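Local coordinates for TCP pilus virulence regulatory protein (Vibrio cholerae, PDB 4MLO), which probably activates transcription of virulence genes as an AraC-family DNA-binding regulator, and here holds palmitoleic acid in a pocket, at residues Tyr30-Ile35 and Ala125-Val130; Val49-Asn54 and Leu114-Cys119; Leu71-Leu74 and Asn78-Val81. All coordinates share one frame; numbering follows the deposited sequence.

Contact 1 (Tyr30-Ile35 and Ala125-Val130); sequences YKMFWI and AVLSEV. With PAM (palmitoleic acid), chain E.
Trp34 and Met32 of strand 31-35 both pack on Leu127 of helix 121-131. The six-membered part of the Trp34 indole does the touching. Its CH2 is 3.8 Å from Leu127 CB, and the two side chains meet obliquely. Trp34 CZ2 also approaches the backbone, 4.0 Å from Ser128 N. Met32 meets the other end of the leucine: its CE is 3.9 Å from Leu127 CD2, the chains crossing at about a right angle. Leu127 thus offers its root to the indole and one methyl to the thioether end.

Met32 bends at its last torsion (chi3 68°), which turns CE to the leucine. Ser128 OG lies beside the indole but spends its hydrogen bond on Ile124 O, one helical turn back. Around this shell, Ile58 of the neighbouring strand touches Met32, Trp34 and Leu127. Phe148, Phe151 and Phe152 of helix 141-159 also touch Met32.

Lys31 and Phe33, on either side of Met32 in the sequence, meet the palmitoleic acid on the other side of the sheet. Lys31 NZ donates a hydrogen bond of 2.9 Å to carboxylate O2 of the fatty acid, and is also hydrogen-bonded to Thr85 OG1. Phe33 lays one ring face against the acyl chain, with the ligand's C7 at 3.5 Å from Phe33 CD1, offset toward the ring's rim. Tyr12 and Lys230 are also hydrogen-bonded to the ligand.

The strand-helix contact itself has no hydrogen bond. It is van der Waals packing, mostly apolar, with the indole also against backbone atoms of the helix. Strand 31-35 of the cupin-like domain thus presents Met32 and Trp34 to the helix and Lys31 and Phe33 to the ligand. The two lysines would probably stabilise an ionised carboxylate.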
ATOM      1  N   TYR A  30       2.690  -4.487   0.962  1.00 16.20           N
ATOM      2  CA  TYR A  30       3.065  -3.616   2.070  1.00 14.03           C
ATOM      3  C   TYR A  30       3.839  -2.415   1.549  1.00 17.59           C
ATOM      4  O   TYR A  30       4.683  -2.553   0.664  1.00 21.22           O
ATOM      5  CB  TYR A  30       3.916  -4.362   3.103  1.00 18.57           C
ATOM      6  CG  TYR A  30       3.139  -5.402   3.818  1.00 14.78           C
ATOM      7  CD1 TYR A  30       3.164  -6.718   3.392  1.00 17.80           C
ATOM      8  CD2 TYR A  30       2.323  -5.062   4.884  1.00 15.16           C
ATOM      9  CE1 TYR A  30       2.385  -7.700   4.047  1.00 21.42           C
ATOM     10  CE2 TYR A  30       1.563  -6.027   5.552  1.00 20.95           C
ATOM     11  CZ  TYR A  30       1.606  -7.334   5.117  1.00 19.84           C
ATOM     12  OH  TYR A  30       0.848  -8.281   5.754  1.00 16.95           O
ATOM     13  N   LYS A  31       3.506  -1.221   2.066  1.00 18.35           N
ATOM     14  CA  LYS A  31       4.133   0.023   1.604  1.00 19.53           C
ATOM     15  C   LYS A  31       4.629   0.853   2.772  1.00 20.62           C
ATOM     16  O   LYS A  31       4.056   0.846   3.859  1.00 19.09           O
ATOM     17  CB  LYS A  31       3.162   0.885   0.761  1.00 23.10           C
ATOM     18  CG  LYS A  31       2.958   0.315  -0.625  1.00 27.41           C
ATOM     19  CD  LYS A  31       2.004   1.127  -1.436  1.00 32.48           C
ATOM     20  CE  LYS A  31       1.588   0.369  -2.665  1.00 33.10           C
ATOM     21  NZ  LYS A  31       2.657   0.420  -3.683  1.00 27.57           N
ATOM     22  N   MET A  32       5.696   1.609   2.521  1.00 17.98           N
ATOM     23  CA  MET A  32       6.213   2.570   3.478  1.00 17.20           C
ATOM     24  C   MET A  32       6.488   3.842   2.695  1.00 19.68           C
ATOM     25  O   MET A  32       6.939   3.769   1.549  1.00 25.95           O
ATOM     26  CB  MET A  32       7.485   2.063   4.159  1.00 19.21           C
ATOM     27  CG  MET A  32       7.290   0.756   4.911  1.00 21.39           C
ATOM     28  SD  MET A  32       8.853  -0.021   5.472  1.00 29.59           S
ATOM     29  CE  MET A  32       9.367   1.155   6.707  1.00 36.32           C
ATOM     30  N   PHE A  33       6.164   5.001   3.270  1.00 19.27           N
ATOM     31  CA  PHE A  33       6.514   6.232   2.569  1.00 20.84           C
ATOM     32  C   PHE A  33       6.867   7.331   3.559  1.00 20.00           C
ATOM     33  O   PHE A  33       6.548   7.263   4.747  1.00 23.55           O
ATOM     34  CB  PHE A  33       5.406   6.694   1.595  1.00 24.33           C
ATOM     35  CG  PHE A  33       4.161   7.238   2.240  1.00 22.15           C
ATOM     36  CD1 PHE A  33       3.047   6.426   2.413  1.00 21.38           C
ATOM     37  CD2 PHE A  33       4.069   8.579   2.613  1.00 24.01           C
ATOM     38  CE1 PHE A  33       1.879   6.927   2.966  1.00 21.36           C
ATOM     39  CE2 PHE A  33       2.894   9.093   3.166  1.00 25.08           C
ATOM     40  CZ  PHE A  33       1.800   8.264   3.344  1.00 26.65           C
ATOM     41  N   TRP A  34       7.591   8.328   3.048  1.00 21.92           N
ATOM     42  CA  TRP A  34       8.018   9.474   3.843  1.00 22.82           C
ATOM     43  C   TRP A  34       8.473  10.577   2.903  1.00 23.84           C
ATOM     44  O   TRP A  34       8.837  10.329   1.751  1.00 24.35           O
ATOM     45  CB  TRP A  34       9.146   9.110   4.813  1.00 25.99           C
ATOM     46  CG  TRP A  34      10.408   8.728   4.130  1.00 28.18           C
ATOM     47  CD1 TRP A  34      11.472   9.539   3.874  1.00 30.39           C
ATOM     48  CD2 TRP A  34      10.752   7.437   3.604  1.00 29.43           C
ATOM     49  NE1 TRP A  34      12.447   8.838   3.205  1.00 34.91           N
ATOM     50  CE2 TRP A  34      12.036   7.545   3.040  1.00 34.62           C
ATOM     51  CE3 TRP A  34      10.092   6.205   3.541  1.00 26.00           C
ATOM     52  CZ2 TRP A  34      12.680   6.470   2.436  1.00 37.67           C
ATOM     53  CZ3 TRP A  34      10.738   5.137   2.940  1.00 36.21           C
ATOM     54  CH2 TRP A  34      12.017   5.284   2.387  1.00 41.27           C
ATOM     55  N   ILE A  35       8.458  11.802   3.421  1.00 25.06           N
ATOM     56  CA  ILE A  35       8.886  12.981   2.677  1.00 29.69           C
ATOM     57  C   ILE A  35      10.361  13.239   2.967  1.00 37.22           C
ATOM     58  O   ILE A  35      10.887  12.841   4.015  1.00 28.15           O
ATOM     59  CB  ILE A  35       7.996  14.192   3.041  1.00 35.25           C
ATOM     60  CG1 ILE A  35       8.193  14.612   4.505  1.00 34.03           C
ATOM     61  CG2 ILE A  35       6.518  13.876   2.751  1.00 32.24           C
ATOM     62  CD1 ILE A  35       7.385  15.840   4.920  1.00 37.80           C
ATOM     63  N   ALA A 125      18.399   6.541   7.586  1.00 42.89           N
ATOM     64  CA  ALA A 125      19.509   6.379   6.656  1.00 34.90           C
ATOM     65  C   ALA A 125      19.383   5.085   5.864  1.00 35.62           C
ATOM     66  O   ALA A 125      19.614   5.072   4.649  1.00 38.09           O
ATOM     67  CB  ALA A 125      20.836   6.420   7.417  1.00 41.38           C
ATOM     68  N   VAL A 126      19.007   3.984   6.526  1.00 31.21           N
ATOM     69  CA  VAL A 126      18.902   2.708   5.822  1.00 34.34           C
ATOM     70  C   VAL A 126      17.766   2.757   4.805  1.00 31.78           C
ATOM     71  O   VAL A 126      17.924   2.328   3.656  1.00 26.79           O
ATOM     72  CB  VAL A 126      18.719   1.551   6.824  1.00 35.34           C
ATOM     73  CG1 VAL A 126      18.369   0.255   6.098  1.00 36.99           C
ATOM     74  CG2 VAL A 126      19.992   1.382   7.676  1.00 36.84           C
ATOM     75  N   LEU A 127      16.606   3.274   5.217  1.00 28.42           N
ATOM     76  CA  LEU A 127      15.459   3.358   4.324  1.00 31.65           C
ATOM     77  C   LEU A 127      15.771   4.231   3.112  1.00 35.78           C
ATOM     78  O   LEU A 127      15.503   3.839   1.978  1.00 29.01           O
ATOM     79  CB  LEU A 127      14.261   3.896   5.097  1.00 25.95           C
ATOM     80  CG  LEU A 127      13.685   2.944   6.149  1.00 29.48           C
ATOM     81  CD1 LEU A 127      12.701   3.690   7.023  1.00 33.71           C
ATOM     82  CD2 LEU A 127      13.017   1.723   5.493  1.00 30.28           C
ATOM     83  N   SER A 128      16.389   5.396   3.328  1.00 43.16           N
ATOM     84  CA  SER A 128      16.826   6.213   2.197  1.00 36.72           C
ATOM     85  C   SER A 128      17.707   5.413   1.248  1.00 33.82           C
ATOM     86  O   SER A 128      17.577   5.516   0.025  1.00 38.16           O
ATOM     87  CB  SER A 128      17.577   7.446   2.700  1.00 35.17           C
ATOM     88  OG  SER A 128      16.798   8.158   3.648  1.00 33.16           O
ATOM     89  N   GLU A 129      18.600   4.593   1.793  1.00 32.49           N
ATOM     90  CA  GLU A 129      19.528   3.849   0.953  1.00 38.22           C
ATOM     91  C   GLU A 129      18.805   2.790   0.121  1.00 37.52           C
ATOM     92  O   GLU A 129      19.178   2.542  -1.030  1.00 30.18           O
ATOM     93  CB  GLU A 129      20.622   3.226   1.825  1.00 32.91           C
ATOM     94  CG  GLU A 129      21.655   2.412   1.048  1.00 39.62           C
ATOM     95  CD  GLU A 129      22.293   3.186  -0.102  1.00 42.15           C
ATOM     96  OE1 GLU A 129      22.404   4.430  -0.015  1.00 46.16           O
ATOM     97  OE2 GLU A 129      22.685   2.531  -1.089  1.00 46.07           O
ATOM     98  N   VAL A 130      17.771   2.154   0.684  1.00 32.19           N
ATOM     99  CA  VAL A 130      16.949   1.240  -0.105  1.00 27.32           C
ATOM    100  C   VAL A 130      16.393   1.950  -1.334  1.00 34.83           C
ATOM    101  O   VAL A 130      16.364   1.389  -2.440  1.00 34.38           O
ATOM    102  CB  VAL A 130      15.819   0.676   0.770  1.00 27.65           C
ATOM    103  CG1 VAL A 130      14.766  -0.057  -0.093  1.00 31.69           C
ATOM    104  CG2 VAL A 130      16.392  -0.240   1.809  1.00 26.77           C
TER
HETATM  105  C1  PAM E 304       2.092   3.838  -5.551  1.00 24.28           C
HETATM  106  O1  PAM E 304       3.280   4.203  -5.761  1.00 26.37           O
HETATM  107  O2  PAM E 304       1.811   2.645  -5.289  1.00 21.44           O
HETATM  108  C2  PAM E 304       0.965   4.830  -5.637  1.00 18.68           C
HETATM  109  C3  PAM E 304       0.172   4.916  -4.323  1.00 24.60           C
HETATM  110  C4  PAM E 304       1.100   5.354  -3.192  1.00 28.48           C
HETATM  111  C5  PAM E 304       0.367   5.533  -1.867  1.00 34.25           C
HETATM  112  C6  PAM E 304       1.348   5.815  -0.730  1.00 28.24           C
HETATM  113  C7  PAM E 304       2.127   7.116  -0.922  1.00 24.46           C
HETATM  114  C8  PAM E 304       1.217   8.325  -0.784  1.00 26.97           C
HETATM  115  C9  PAM E 304       1.951   9.636  -1.045  1.00 28.97           C
HETATM  116  C10 PAM E 304       2.298  10.067  -2.263  1.00 38.18           C
HETATM  117  C11 PAM E 304       2.031   9.260  -3.523  1.00 33.05           C
HETATM  118  C12 PAM E 304       1.782  10.131  -4.755  1.00 29.10           C
HETATM  119  C13 PAM E 304       1.177   9.243  -5.845  1.00 28.86           C
HETATM  120  C14 PAM E 304       0.452   9.982  -6.951  1.00 29.43           C
HETATM  121  C15 PAM E 304      -0.685  10.846  -6.421  1.00 31.29           C
HETATM  122  C16 PAM E 304      -1.748  11.082  -7.464  1.00 28.98           C

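Contact 2 (Val49-Asn54 and Leu114-Cys119); sequences VSYEIN and LLLWNC
Strands 49-53 and 114-118 run in roughly the same direction, 32° apart, with axes 10.1 Å from each other at closest approach. They belong to the two facing antiparallel sheets of the cupin-like domain, and each is an outermost strand of its sheet. No hydrogen bond joins them. The contact is side-chain packing between layers.

Leu116 is at the middle. With CG anti to N (chi1 176°) the side chain extends across the gap, and its two methyls part to different partners. CD2 comes to 4.1 Å from CD2 of the Tyr51 ring. The two side chains slide past each other in opposite directions. Leu114, two residues earlier, comes from the same side of the ring plane but meets the diagonally opposite carbon, its CD2 4.3 Å from Tyr51 CE1. Both leucines approach the ring obliquely. Ile59 of the adjacent strand backs both leucines, and Leu42 touches Tyr51 from within its own sheet.

Toward the other end, Asn118 OD1 makes a weak hydrogen bond to Ser57 OG. Helix 141-159 lies on the outer side of strand 114-118, where Trp117 meets Phe151 edge-to-face. Cys119 SG lies at the edge of the Trp117 ring, in its plane, 3.9 Å from Trp117 CD1. The other methyl of Leu116 closes the contact deeper in the domain: its CD1 stands 3.9 Å from Ile53 CG2.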
ATOM      1  N   VAL A  49      -7.932  11.075  12.120  1.00 52.99           N
ATOM      2  CA  VAL A  49      -6.772  11.654  12.782  1.00 57.75           C
ATOM      3  C   VAL A  49      -5.911  12.327  11.722  1.00 54.26           C
ATOM      4  O   VAL A  49      -5.865  11.903  10.562  1.00 46.46           O
ATOM      5  CB  VAL A  49      -5.957  10.601  13.570  1.00 59.02           C
ATOM      6  CG1 VAL A  49      -6.826   9.956  14.639  1.00 61.08           C
ATOM      7  CG2 VAL A  49      -5.392   9.548  12.643  1.00 54.60           C
ATOM      8  N   SER A  50      -5.251  13.409  12.123  1.00 49.69           N
ATOM      9  CA  SER A  50      -4.270  14.068  11.281  1.00 46.98           C
ATOM     10  C   SER A  50      -2.917  14.042  11.971  1.00 49.71           C
ATOM     11  O   SER A  50      -2.825  14.009  13.201  1.00 55.05           O
ATOM     12  CB  SER A  50      -4.672  15.510  10.954  1.00 51.61           C
ATOM     13  OG  SER A  50      -4.876  16.249  12.133  1.00 63.83           O
ATOM     14  N   TYR A  51      -1.873  14.023  11.155  1.00 43.77           N
ATOM     15  CA  TYR A  51      -0.495  14.047  11.609  1.00 42.20           C
ATOM     16  C   TYR A  51       0.236  15.114  10.828  1.00 43.12           C
ATOM     17  O   TYR A  51       0.091  15.198   9.607  1.00 37.97           O
ATOM     18  CB  TYR A  51       0.235  12.720  11.366  1.00 39.18           C
ATOM     19  CG  TYR A  51      -0.516  11.478  11.756  1.00 45.52           C
ATOM     20  CD1 TYR A  51      -1.468  10.924  10.905  1.00 48.30           C
ATOM     21  CD2 TYR A  51      -0.247  10.830  12.956  1.00 53.17           C
ATOM     22  CE1 TYR A  51      -2.148   9.767  11.251  1.00 45.30           C
ATOM     23  CE2 TYR A  51      -0.921   9.675  13.312  1.00 50.22           C
ATOM     24  CZ  TYR A  51      -1.869   9.147  12.457  1.00 49.81           C
ATOM     25  OH  TYR A  51      -2.539   8.000  12.807  1.00 48.15           O
ATOM     26  N   GLU A  52       1.030  15.917  11.519  1.00 35.53           N
ATOM     27  CA  GLU A  52       2.091  16.650  10.857  1.00 38.10           C
ATOM     28  C   GLU A  52       3.314  15.746  10.823  1.00 37.98           C
ATOM     29  O   GLU A  52       3.723  15.213  11.856  1.00 37.57           O
ATOM     30  CB  GLU A  52       2.405  17.964  11.574  1.00 44.92           C
ATOM     31  CG  GLU A  52       1.336  19.015  11.389  1.00 52.33           C
ATOM     32  CD  GLU A  52       1.873  20.428  11.574  1.00 60.33           C
ATOM     33  OE1 GLU A  52       1.114  21.382  11.297  1.00 63.00           O
ATOM     34  OE2 GLU A  52       3.046  20.578  11.994  1.00 53.27           O
ATOM     35  N   ILE A  53       3.867  15.546   9.635  1.00 36.22           N
ATOM     36  CA  ILE A  53       5.008  14.664   9.465  1.00 36.08           C
ATOM     37  C   ILE A  53       6.182  15.467   8.931  1.00 38.12           C
ATOM     38  O   ILE A  53       6.019  16.500   8.276  1.00 34.66           O
ATOM     39  CB  ILE A  53       4.673  13.488   8.521  1.00 29.07           C
ATOM     40  CG1 ILE A  53       4.208  13.989   7.146  1.00 28.60           C
ATOM     41  CG2 ILE A  53       3.587  12.632   9.129  1.00 32.47           C
ATOM     42  CD1 ILE A  53       4.129  12.862   6.095  1.00 30.40           C
ATOM     43  N   ASN A  54       7.378  14.979   9.238  1.00 28.24           N
ATOM     44  CA  ASN A  54       8.618  15.535   8.735  1.00 32.69           C
ATOM     45  C   ASN A  54       9.421  14.438   8.063  1.00 31.86           C
ATOM     46  O   ASN A  54       8.917  13.317   7.879  1.00 27.20           O
ATOM     47  CB  ASN A  54       9.411  16.188   9.879  1.00 41.65           C
ATOM     48  CG  ASN A  54       9.590  15.258  11.068  1.00 43.60           C
ATOM     49  OD1 ASN A  54       9.968  14.092  10.916  1.00 34.14           O
ATOM     50  ND2 ASN A  54       9.291  15.763  12.257  1.00 47.82           N
ATOM     51  N   LEU A 114      -2.900   2.072   8.946  1.00 17.46           N
ATOM     52  CA  LEU A 114      -1.961   3.135   8.607  1.00 17.10           C
ATOM     53  C   LEU A 114      -1.224   3.489   9.889  1.00 22.49           C
ATOM     54  O   LEU A 114      -1.846   3.912  10.869  1.00 23.68           O
ATOM     55  CB  LEU A 114      -2.692   4.349   8.009  1.00 18.47           C
ATOM     56  CG  LEU A 114      -1.854   5.523   7.501  1.00 22.54           C
ATOM     57  CD1 LEU A 114      -2.691   6.344   6.518  1.00 24.17           C
ATOM     58  CD2 LEU A 114      -1.346   6.429   8.605  1.00 27.57           C
ATOM     59  N   LEU A 115       0.083   3.254   9.910  1.00 25.07           N
ATOM     60  CA  LEU A 115       0.876   3.360  11.127  1.00 21.80           C
ATOM     61  C   LEU A 115       2.011   4.349  10.885  1.00 19.56           C
ATOM     62  O   LEU A 115       2.483   4.511   9.760  1.00 21.96           O
ATOM     63  CB  LEU A 115       1.409   1.991  11.559  1.00 21.59           C
ATOM     64  CG  LEU A 115       0.384   0.838  11.662  1.00 24.65           C
ATOM     65  CD1 LEU A 115       1.102  -0.442  12.033  1.00 24.69           C
ATOM     66  CD2 LEU A 115      -0.685   1.120  12.691  1.00 34.97           C
ATOM     67  N   LEU A 116       2.350   5.099  11.929  1.00 22.41           N
ATOM     68  CA  LEU A 116       3.438   6.070  11.913  1.00 22.48           C
ATOM     69  C   LEU A 116       4.594   5.588  12.785  1.00 22.13           C
ATOM     70  O   LEU A 116       4.384   5.092  13.901  1.00 22.57           O
ATOM     71  CB  LEU A 116       2.933   7.433  12.418  1.00 26.19           C
ATOM     72  CG  LEU A 116       3.928   8.589  12.574  1.00 40.32           C
ATOM     73  CD1 LEU A 116       4.032   9.378  11.286  1.00 45.70           C
ATOM     74  CD2 LEU A 116       3.525   9.496  13.726  1.00 49.33           C
ATOM     75  N   TRP A 117       5.819   5.754  12.297  1.00 22.44           N
ATOM     76  CA  TRP A 117       7.003   5.586  13.133  1.00 22.62           C
ATOM     77  C   TRP A 117       7.920   6.790  12.955  1.00 26.94           C
ATOM     78  O   TRP A 117       8.311   7.117  11.830  1.00 25.84           O
ATOM     79  CB  TRP A 117       7.746   4.290  12.819  1.00 24.55           C
ATOM     80  CG  TRP A 117       8.896   4.097  13.736  1.00 23.65           C
ATOM     81  CD1 TRP A 117      10.203   4.385  13.477  1.00 31.84           C
ATOM     82  CD2 TRP A 117       8.857   3.587  15.087  1.00 20.42           C
ATOM     83  NE1 TRP A 117      10.976   4.079  14.564  1.00 26.55           N
ATOM     84  CE2 TRP A 117      10.176   3.593  15.569  1.00 23.87           C
ATOM     85  CE3 TRP A 117       7.832   3.120  15.924  1.00 26.87           C
ATOM     86  CZ2 TRP A 117      10.505   3.164  16.855  1.00 23.84           C
ATOM     87  CZ3 TRP A 117       8.157   2.685  17.206  1.00 27.63           C
ATOM     88  CH2 TRP A 117       9.486   2.711  17.657  1.00 24.24           C
ATOM     89  N   ASN A 118       8.251   7.450  14.060  1.00 26.30           N
ATOM     90  CA  ASN A 118       9.202   8.559  14.046  1.00 28.25           C
ATOM     91  C   ASN A 118      10.616   8.004  14.177  1.00 24.72           C
ATOM     92  O   ASN A 118      10.982   7.453  15.226  1.00 28.47           O
ATOM     93  CB  ASN A 118       8.868   9.542  15.159  1.00 25.91           C
ATOM     94  CG  ASN A 118       7.593  10.318  14.883  1.00 26.29           C
ATOM     95  OD1 ASN A 118       7.458  10.967  13.844  1.00 29.58           O
ATOM     96  ND2 ASN A 118       6.653  10.260  15.818  1.00 32.05           N
ATOM     97  N   CYS A 119      11.410   8.143  13.116  1.00 24.28           N
ATOM     98  CA  CYS A 119      12.692   7.452  13.008  1.00 27.64           C
ATOM     99  C   CYS A 119      13.819   8.139  13.763  1.00 34.16           C
ATOM    100  O   CYS A 119      13.869   9.367  13.867  1.00 38.69           O
ATOM    101  CB  CYS A 119      13.141   7.361  11.558  1.00 27.86           C
ATOM    102  SG  CYS A 119      12.374   6.064  10.663  1.00 34.83           S
TER

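Contact 3 (Leu71-Leu74 and Asn78-Val81); sequences LTSL and NINV
Beside the touching pairs Ser73-Ile79 and Leu71-Val81, the flat groups are two amides, those of Asn78 and Asn80. Asn80 OD1 lies at the edge of the Asn78 amide, exactly in its plane, and accepts a hydrogen bond of 2.9 Å from Asn78 ND2. The N-H...O angle is 151°, so the bond is moderately bent. Seen from Asn80, the donor stands over the face of the carbonyl plane, 59° out of it, and uses no lone pair direction. This amide pair does not take part in the contact with 71-74. Asn80 packs instead on Val11 and Arg13 of strand 7-14.

Across the contact, Ile79 CD1 reaches Ser73 OG at 3.6 Å, a van der Waals contact of a methyl with the hydroxyl oxygen. That oxygen is swung opposite its backbone N (chi1 164°) and toward the isoleucine. Its hydrogen bonds lie elsewhere, with Ser75 N and, weakly, with Phe17 N.

Strands 66-73 and 79-86 follow each other in the chain but belong to different sheets of the cupin-like domain. The short link 74-78 carries the chain from one layer to the other. No hydrogen bond joins the two segments, and they spread apart, from 7.5 Å between the CA atoms of Ser73 and Ile79 to 10.1 Å between those of Leu71 and Val81. At the wider end, Leu71 CD2 and Val81 CG2 are 4.4 Å apart. Val81 also touches the palmitoleic acid.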
ATOM      1  N   LEU A  71      -2.625  13.817   1.712  1.00 22.87           N
ATOM      2  CA  LEU A  71      -1.316  14.325   2.097  1.00 21.67           C
ATOM      3  C   LEU A  71      -1.176  15.720   1.508  1.00 23.12           C
ATOM      4  O   LEU A  71      -1.221  15.892   0.285  1.00 20.83           O
ATOM      5  CB  LEU A  71      -0.189  13.397   1.612  1.00 18.72           C
ATOM      6  CG  LEU A  71       1.212  13.774   2.124  1.00 27.94           C
ATOM      7  CD1 LEU A  71       1.311  13.610   3.640  1.00 27.01           C
ATOM      8  CD2 LEU A  71       2.299  12.969   1.433  1.00 25.24           C
ATOM      9  N   THR A  72      -0.998  16.727   2.378  1.00 24.57           N
ATOM     10  CA  THR A  72      -0.891  18.122   1.963  1.00 30.02           C
ATOM     11  C   THR A  72       0.505  18.645   2.281  1.00 28.93           C
ATOM     12  O   THR A  72       0.973  18.522   3.413  1.00 30.60           O
ATOM     13  CB  THR A  72      -1.937  18.989   2.673  1.00 27.79           C
ATOM     14  OG1 THR A  72      -3.256  18.504   2.400  1.00 33.13           O
ATOM     15  CG2 THR A  72      -1.833  20.450   2.196  1.00 31.46           C
ATOM     16  N   SER A  73       1.176  19.193   1.275  1.00 26.92           N
ATOM     17  CA  SER A  73       2.471  19.811   1.492  1.00 32.84           C
ATOM     18  C   SER A  73       2.288  21.105   2.273  1.00 31.25           C
ATOM     19  O   SER A  73       1.378  21.889   1.987  1.00 32.81           O
ATOM     20  CB  SER A  73       3.163  20.087   0.157  1.00 35.71           C
ATOM     21  OG  SER A  73       4.241  21.016   0.316  1.00 38.43           O
ATOM     22  N   LEU A  74       3.135  21.316   3.270  1.00 28.28           N
ATOM     23  CA  LEU A  74       3.190  22.597   3.975  1.00 35.99           C
ATOM     24  C   LEU A  74       4.478  23.349   3.688  1.00 42.40           C
ATOM     25  O   LEU A  74       4.795  24.308   4.402  1.00 47.95           O
ATOM     26  CB  LEU A  74       3.022  22.378   5.486  1.00 34.22           C
ATOM     27  CG  LEU A  74       1.731  21.661   5.909  1.00 33.22           C
ATOM     28  CD1 LEU A  74       1.656  21.446   7.403  1.00 35.78           C
ATOM     29  CD2 LEU A  74       0.515  22.426   5.429  1.00 42.40           C
ATOM     30  N   ASN A  78       9.608  22.309  -3.514  1.00 42.35           N
ATOM     31  CA  ASN A  78       9.260  20.936  -3.852  1.00 36.19           C
ATOM     32  C   ASN A  78       9.672  19.990  -2.730  1.00 40.93           C
ATOM     33  O   ASN A  78      10.764  20.095  -2.173  1.00 40.83           O
ATOM     34  CB  ASN A  78       9.937  20.511  -5.157  1.00 34.60           C
ATOM     35  CG  ASN A  78       9.699  19.026  -5.490  1.00 45.05           C
ATOM     36  OD1 ASN A  78       8.690  18.670  -6.104  1.00 43.59           O
ATOM     37  ND2 ASN A  78      10.634  18.162  -5.085  1.00 36.24           N
ATOM     38  N   ILE A  79       8.771  19.064  -2.401  1.00 39.24           N
ATOM     39  CA  ILE A  79       9.047  17.929  -1.527  1.00 35.24           C
ATOM     40  C   ILE A  79       9.063  16.693  -2.406  1.00 32.11           C
ATOM     41  O   ILE A  79       8.269  16.592  -3.349  1.00 33.23           O
ATOM     42  CB  ILE A  79       7.969  17.782  -0.434  1.00 34.07           C
ATOM     43  CG1 ILE A  79       8.095  18.896   0.607  1.00 41.86           C
ATOM     44  CG2 ILE A  79       8.052  16.412   0.234  1.00 40.64           C
ATOM     45  CD1 ILE A  79       6.918  18.920   1.578  1.00 43.54           C
ATOM     46  N   ASN A  80       9.959  15.763  -2.104  1.00 26.43           N
ATOM     47  CA  ASN A  80       9.954  14.448  -2.725  1.00 27.21           C
ATOM     48  C   ASN A  80       9.375  13.442  -1.751  1.00 24.08           C
ATOM     49  O   ASN A  80       9.843  13.336  -0.604  1.00 25.94           O
ATOM     50  CB  ASN A  80      11.358  14.021  -3.147  1.00 34.79           C
ATOM     51  CG  ASN A  80      11.909  14.894  -4.258  1.00 40.73           C
ATOM     52  OD1 ASN A  80      11.181  15.279  -5.167  1.00 41.20           O
ATOM     53  ND2 ASN A  80      13.187  15.233  -4.169  1.00 48.66           N
ATOM     54  N   VAL A  81       8.390  12.672  -2.217  1.00 19.57           N
ATOM     55  CA  VAL A  81       7.801  11.597  -1.417  1.00 24.17           C
ATOM     56  C   VAL A  81       8.351  10.272  -1.919  1.00 20.19           C
ATOM     57  O   VAL A  81       8.110   9.876  -3.065  1.00 24.54           O
ATOM     58  CB  VAL A  81       6.266  11.607  -1.486  1.00 23.85           C
ATOM     59  CG1 VAL A  81       5.678  10.644  -0.462  1.00 21.22           C
ATOM     60  CG2 VAL A  81       5.738  13.007  -1.250  1.00 30.15           C
TER

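All three contacts involve the five-stranded sheet. Contact 1 lies on its outer side, while contacts 2 and 3 bridge to the facing four-stranded sheet. Their centres are 14 to 15 Å apart. Ile35 of contact 1 joins the others: its CD1 is 3.7 Å from Ile53 O of contact 2, and its CB is 3.6 Å from Ile79 CG2 of contact 3. Contacts 2 and 3 meet directly at Ile53 CD1 and Leu71 CD1, 3.8 Å apart. The ligand pocket takes Lys31 and Phe33 from contact 1 and Val81 from contact 3. Phe33 CD2 and Val81 CG1 are 4.0 Å apart. The side chain of Ile53 of contact 2 is about 8 Å from the fatty acid.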